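Local coordinates for protein bifunctional dTDP-4-dehydrorhamnose 3,5-epimerase/dTDP-4-dehydrorhamnose reductase (Arabidopsis thaliana, PDB 4QQR) that converts dTDP-4-dehydro-6-deoxy-glucose to dTDP-L-rhamnose, first epimerizing the sugar at C3' and C5' and then reducing its 4-keto group with NADPH, at residues A[49-53]-A[96-100]; A[61-67]-A[106-111]. All coordinates share one frame. Numbering follows the deposited sequence.

Interaction 1: residues A[49-53]-A[96-100]; sequences RQSIV and TLADI
Two helices lie side by side on one face of the Rossmann-fold sheet. Residues 49-53 begin helix 49-59. Residues 96-100 belong to the later part of helix 80-103. Both segments are helical, with Val53 N bonded to Arg49 O at 2.6 Å and Ile100 N to Thr96 O at 3.2 Å. Their axes come within 10.1 Å and cross at -48°, running in broadly the same direction. The CA atoms pair as Arg49 with Thr96 (6.5 Å), Ile52 with Leu97 (7.1 Å) and Val53 with Ile100 (7.0 Å). About 339 Å² is buried.

The apolar part is made mainly by branched side chains. Ile52 (m, m) points toward the other helix. Ile52 CG2 lies 3.6 Å from Leu97 CD1, and Ile52 CB 3.9 Å from Ile100 CD1. Ile100 (m, t) extends its CD1 to 3.7 Å from Val53 CG2. Arg49 CG packs 3.6 Å from Thr96 CG2. Tyr18 of strand 14-18 touches both Ile52 and Leu97, so this side faces the sheet.

The polar part depends on Arg49. With chi1 m and chi2 t the side chain extends, and chi3 p bends it toward Asp99, which is in the t rotamer. Asp99 OD2 holds a second salt bridge, to Arg88 of the second subunit, so the cluster also joins the dimer interface. Ile100 CG1 sits over one face of the guanidinium, 3.4 Å from Arg49 NH2. At the guanidinium edge, Asp99 OD1 accepts a salt-bridge hydrogen bond from Arg49 NH2 at 3.1 Å and a weak one from Arg49 NH1 at 3.4 Å.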
loop_
_atom_site.group_PDB
_atom_site.type_symbol
_atom_site.label_atom_id
_atom_site.label_comp_id
_atom_site.label_asym_id
_atom_site.label_seq_id
_atom_site.Cartn_x
_atom_site.Cartn_y
_atom_site.Cartn_z
ATOM N N ARG A 49 -12.647 -7.007 -9.615
ATOM C CA ARG A 49 -12.519 -6.399 -10.943
ATOM C C ARG A 49 -13.754 -6.579 -11.798
ATOM O O ARG A 49 -14.374 -5.616 -12.220
ATOM C CB ARG A 49 -11.359 -7.020 -11.722
ATOM C CG ARG A 49 -10.014 -6.890 -11.091
ATOM C CD ARG A 49 -8.964 -7.356 -12.076
ATOM N NE ARG A 49 -8.864 -6.476 -13.236
ATOM C CZ ARG A 49 -8.011 -5.457 -13.319
ATOM N NH1 ARG A 49 -7.202 -5.189 -12.301
ATOM N NH2 ARG A 49 -7.971 -4.699 -14.412
ATOM N N GLN A 50 -14.094 -7.837 -12.047
ATOM C CA GLN A 50 -15.161 -8.176 -12.975
ATOM C C GLN A 50 -16.451 -7.450 -12.586
ATOM O O GLN A 50 -17.191 -7.002 -13.456
ATOM C CB GLN A 50 -15.337 -9.705 -13.074
ATOM C CG GLN A 50 -15.747 -10.221 -14.469
ATOM C CD GLN A 50 -14.756 -9.861 -15.592
ATOM O OE1 GLN A 50 -13.533 -9.770 -15.377
ATOM N NE2 GLN A 50 -15.288 -9.661 -16.803
ATOM N N SER A 51 -16.682 -7.285 -11.285
ATOM C CA SER A 51 -17.820 -6.497 -10.794
ATOM C C SER A 51 -17.768 -5.032 -11.267
ATOM O O SER A 51 -18.789 -4.460 -11.682
ATOM C CB SER A 51 -17.901 -6.544 -9.264
ATOM O OG SER A 51 -17.772 -7.871 -8.776
ATOM N N ILE A 52 -16.575 -4.440 -11.196
ATOM C CA ILE A 52 -16.330 -3.077 -11.659
ATOM C C ILE A 52 -16.281 -3.006 -13.188
ATOM O O ILE A 52 -16.865 -2.084 -13.790
ATOM C CB ILE A 52 -15.000 -2.531 -11.101
ATOM C CG1 ILE A 52 -14.869 -2.856 -9.615
ATOM C CG2 ILE A 52 -14.884 -1.034 -11.352
ATOM C CD1 ILE A 52 -15.967 -2.281 -8.796
ATOM N N VAL A 53 -15.595 -3.970 -13.810
ATOM C CA VAL A 53 -15.537 -4.055 -15.272
ATOM C C VAL A 53 -16.949 -4.078 -15.867
ATOM O O VAL A 53 -17.203 -3.478 -16.916
ATOM C CB VAL A 53 -14.720 -5.288 -15.777
ATOM C CG1 VAL A 53 -14.617 -5.292 -17.302
ATOM C CG2 VAL A 53 -13.321 -5.294 -15.188
ATOM N N THR A 96 -7.582 -1.336 -7.654
ATOM C CA THR A 96 -8.275 -2.068 -8.725
ATOM C C THR A 96 -9.118 -1.144 -9.591
ATOM O O THR A 96 -9.089 -1.237 -10.827
ATOM C CB THR A 96 -9.160 -3.208 -8.185
ATOM O OG1 THR A 96 -8.327 -4.272 -7.712
ATOM C CG2 THR A 96 -10.051 -3.760 -9.280
ATOM N N LEU A 97 -9.854 -0.239 -8.944
ATOM C CA LEU A 97 -10.671 0.756 -9.661
ATOM C C LEU A 97 -9.812 1.695 -10.511
ATOM O O LEU A 97 -10.133 1.950 -11.662
ATOM C CB LEU A 97 -11.567 1.551 -8.699
ATOM C CG LEU A 97 -12.437 2.645 -9.332
ATOM C CD1 LEU A 97 -13.526 2.085 -10.215
ATOM C CD2 LEU A 97 -13.045 3.505 -8.282
ATOM N N ALA A 98 -8.715 2.193 -9.950
ATOM C CA ALA A 98 -7.809 3.075 -10.693
ATOM C C ALA A 98 -7.260 2.398 -11.947
ATOM O O ALA A 98 -7.105 3.020 -12.986
ATOM C CB ALA A 98 -6.668 3.511 -9.803
ATOM N N ASP A 99 -6.974 1.111 -11.816
ATOM C CA ASP A 99 -6.353 0.305 -12.854
ATOM C C ASP A 99 -7.263 0.176 -14.058
ATOM O O ASP A 99 -6.881 0.475 -15.189
ATOM C CB ASP A 99 -6.064 -1.090 -12.287
ATOM C CG ASP A 99 -5.119 -1.875 -13.153
ATOM O OD1 ASP A 99 -5.591 -2.684 -13.974
ATOM O OD2 ASP A 99 -3.898 -1.678 -13.005
ATOM N N ILE A 100 -8.473 -0.296 -13.778
ATOM C CA ILE A 100 -9.510 -0.478 -14.774
ATOM C C ILE A 100 -9.846 0.848 -15.480
ATOM O O ILE A 100 -10.000 0.886 -16.708
ATOM C CB ILE A 100 -10.756 -1.125 -14.119
ATOM C CG1 ILE A 100 -10.426 -2.544 -13.643
ATOM C CG2 ILE A 100 -11.950 -1.132 -15.069
ATOM C CD1 ILE A 100 -11.515 -3.180 -12.792
#

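Interaction 2: residues A[61-67]-A[106-111]; sequences PSHVFNA and LVLINY
Phe65 lays one face of its ring over Ile109, whose CG1 is 4.0 Å from the ring centroid in a CH-pi contact. Both rotamers are m at chi1. The two residues are paired on neighbouring parallel strands, 63-66 and 107-111, in the central sheet of the Rossmann fold. The axes of the two short segments come within 4.6 Å, with 16° between their directions (signed crossing angle -16°). Val64 pairs with Leu108 (CA-CA 4.8 Å), Phe65 with Ile109 (4.7 Å) and Asn66 with Asn110 (4.9 Å).

The backbone ladder is typical of parallel strands. Val64 N donates to Val107 O (3.0 Å), and Ile109 N to Val64 O (2.9 Å). Asn66 N donates to Ile109 O (2.8 Å), and Tyr111 N to Asn66 O (3.3 Å). One water bridges the N-terminal ends: it donates to Ser62 O (2.8 Å) and accepts from Val107 N (3.0 Å). In the loops that lead in, Leu106 CD1 lies 3.5 Å from Pro61 O.

On the Phe65 face, helix 200-212 packs through Ala211. On the other face, Val64 CG1 meets Leu108 CD1 at 3.8 Å, beneath helix 80-103.

At the C-terminal end, Tyr111 (chi1 m) is an NADPH-binding residue by similarity. Tyr111 OH bonds to Ser207 OG and lies at the edge of the Phe65 ring, 3.6 Å from Phe65 CD2. Asn66 and Asn110 are both t at chi1. Asn66 OD1 accepts from Ala68 N, while Asn66 ND2 donates a very short 2.5 Å bond to Asn110 OD1.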
loop_
_atom_site.group_PDB
_atom_site.type_symbol
_atom_site.label_atom_id
_atom_site.label_comp_id
_atom_site.label_asym_id
_atom_site.label_seq_id
_atom_site.Cartn_x
_atom_site.Cartn_y
_atom_site.Cartn_z
ATOM N N PRO A 61 -19.579 5.051 -18.791
ATOM C CA PRO A 61 -19.458 6.391 -18.197
ATOM C C PRO A 61 -18.439 7.241 -18.932
ATOM O O PRO A 61 -17.572 6.690 -19.598
ATOM C CB PRO A 61 -18.939 6.101 -16.787
ATOM C CG PRO A 61 -18.098 4.859 -16.980
ATOM C CD PRO A 61 -18.825 4.040 -18.027
ATOM N N SER A 62 -18.549 8.556 -18.825
ATOM C CA SER A 62 -17.541 9.442 -19.375
ATOM C C SER A 62 -16.454 9.711 -18.326
ATOM O O SER A 62 -15.294 9.997 -18.672
ATOM C CB SER A 62 -18.170 10.764 -19.832
ATOM O OG SER A 62 -18.677 11.492 -18.729
ATOM N N HIS A 63 -16.844 9.648 -17.049
ATOM C CA HIS A 63 -15.929 9.861 -15.921
ATOM C C HIS A 63 -16.409 9.000 -14.748
ATOM O O HIS A 63 -17.560 8.552 -14.739
ATOM C CB HIS A 63 -15.886 11.337 -15.472
ATOM C CG HIS A 63 -15.624 12.328 -16.573
ATOM N ND1 HIS A 63 -16.516 12.565 -17.603
ATOM C CD2 HIS A 63 -14.588 13.178 -16.775
ATOM C CE1 HIS A 63 -16.023 13.491 -18.404
ATOM N NE2 HIS A 63 -14.856 13.884 -17.924
ATOM N N VAL A 64 -15.534 8.787 -13.760
ATOM C CA VAL A 64 -15.808 7.912 -12.611
ATOM C C VAL A 64 -15.452 8.629 -11.311
ATOM O O VAL A 64 -14.454 9.317 -11.239
ATOM C CB VAL A 64 -14.998 6.568 -12.688
ATOM C CG1 VAL A 64 -15.154 5.735 -11.400
ATOM C CG2 VAL A 64 -15.387 5.749 -13.904
ATOM N N PHE A 65 -16.275 8.464 -10.285
ATOM C CA PHE A 65 -16.056 9.128 -9.003
ATOM C C PHE A 65 -15.960 8.102 -7.892
ATOM O O PHE A 65 -16.860 7.289 -7.710
ATOM C CB PHE A 65 -17.196 10.097 -8.709
ATOM C CG PHE A 65 -17.185 11.316 -9.573
ATOM C CD1 PHE A 65 -17.589 11.243 -10.901
ATOM C CD2 PHE A 65 -16.779 12.547 -9.056
ATOM C CE1 PHE A 65 -17.569 12.367 -11.711
ATOM C CE2 PHE A 65 -16.760 13.689 -9.859
ATOM C CZ PHE A 65 -17.160 13.599 -11.187
ATOM N N ASN A 66 -14.860 8.129 -7.161
ATOM C CA ASN A 66 -14.681 7.215 -6.044
ATOM C C ASN A 66 -14.911 7.904 -4.689
ATOM O O ASN A 66 -14.018 8.556 -4.135
ATOM C CB ASN A 66 -13.289 6.577 -6.098
ATOM C CG ASN A 66 -12.949 5.815 -4.825
ATOM O OD1 ASN A 66 -13.827 5.236 -4.182
ATOM N ND2 ASN A 66 -11.673 5.820 -4.454
ATOM N N ALA A 67 -16.111 7.757 -4.151
ATOM C CA ALA A 67 -16.394 8.294 -2.831
ATOM C C ALA A 67 -16.563 7.131 -1.863
ATOM O O ALA A 67 -17.060 7.307 -0.761
ATOM C CB ALA A 67 -17.627 9.155 -2.868
ATOM N N LEU A 106 -10.362 6.238 -18.711
ATOM C CA LEU A 106 -11.324 6.966 -17.877
ATOM C C LEU A 106 -10.663 7.730 -16.718
ATOM O O LEU A 106 -9.858 7.166 -15.945
ATOM C CB LEU A 106 -12.392 6.002 -17.331
ATOM C CG LEU A 106 -13.813 5.844 -17.921
ATOM C CD1 LEU A 106 -14.086 6.740 -19.135
ATOM C CD2 LEU A 106 -14.144 4.361 -18.221
ATOM N N VAL A 107 -11.013 9.015 -16.608
ATOM C CA VAL A 107 -10.636 9.840 -15.454
ATOM C C VAL A 107 -11.401 9.428 -14.190
ATOM O O VAL A 107 -12.612 9.204 -14.194
ATOM C CB VAL A 107 -10.853 11.333 -15.713
ATOM C CG1 VAL A 107 -10.554 12.135 -14.454
ATOM C CG2 VAL A 107 -9.971 11.807 -16.877
ATOM N N LEU A 108 -10.658 9.304 -13.106
ATOM C CA LEU A 108 -11.201 8.866 -11.847
ATOM C C LEU A 108 -10.957 9.965 -10.819
ATOM O O LEU A 108 -9.820 10.327 -10.526
ATOM C CB LEU A 108 -10.494 7.578 -11.430
ATOM C CG LEU A 108 -10.606 7.200 -9.963
ATOM C CD1 LEU A 108 -12.069 6.966 -9.642
ATOM C CD2 LEU A 108 -9.778 5.974 -9.710
ATOM N N ILE A 109 -12.040 10.509 -10.289
ATOM C CA ILE A 109 -11.962 11.478 -9.209
ATOM C C ILE A 109 -11.960 10.722 -7.897
ATOM O O ILE A 109 -12.979 10.164 -7.490
ATOM C CB ILE A 109 -13.152 12.420 -9.234
ATOM C CG1 ILE A 109 -13.212 13.147 -10.585
ATOM C CG2 ILE A 109 -13.067 13.391 -8.074
ATOM C CD1 ILE A 109 -12.017 14.074 -10.871
ATOM N N ASN A 110 -10.806 10.693 -7.243
ATOM C CA ASN A 110 -10.649 9.980 -5.979
ATOM C C ASN A 110 -10.659 10.932 -4.758
ATOM O O ASN A 110 -9.705 11.669 -4.514
ATOM C CB ASN A 110 -9.381 9.118 -6.053
ATOM C CG ASN A 110 -9.096 8.367 -4.772
ATOM O OD1 ASN A 110 -9.893 7.545 -4.330
ATOM N ND2 ASN A 110 -7.921 8.606 -4.196
ATOM N N TYR A 111 -11.769 10.928 -4.027
ATOM C CA TYR A 111 -11.902 11.653 -2.776
ATOM C C TYR A 111 -11.082 10.967 -1.696
ATOM O O TYR A 111 -11.216 9.773 -1.460
ATOM C CB TYR A 111 -13.380 11.724 -2.382
ATOM C CG TYR A 111 -14.189 12.508 -3.389
ATOM C CD1 TYR A 111 -14.196 13.906 -3.375
ATOM C CD2 TYR A 111 -14.886 11.865 -4.397
ATOM C CE1 TYR A 111 -14.904 14.620 -4.307
ATOM C CE2 TYR A 111 -15.595 12.577 -5.338
ATOM C CZ TYR A 111 -15.604 13.950 -5.288
ATOM O OH TYR A 111 -16.323 14.649 -6.226
HETATM O O HOH W 1 -12.504 10.416 -18.835
#

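The two contacts are layers of one Rossmann-type alpha/beta unit, with centres about 12 Å apart. Their segments alternate along the chain: helix 49-59, strand 63-66, helix 80-103, strand 107-113. Helix 80-103 is thus the crossover between the two parallel strands of interaction 2, and also one partner in interaction 1. Leu97 joins the layers: Leu97 CD2 lies 3.8 Å from both Asn66 CB and Leu108 CD1. Ala98 CA also packs 3.6 Å from Leu108 CD2. Interaction 1 borders the second subunit, whereas interaction 2 lies inside the sheet and ends near the probable NADPH site. One helix therefore connects subunit interface and sheet.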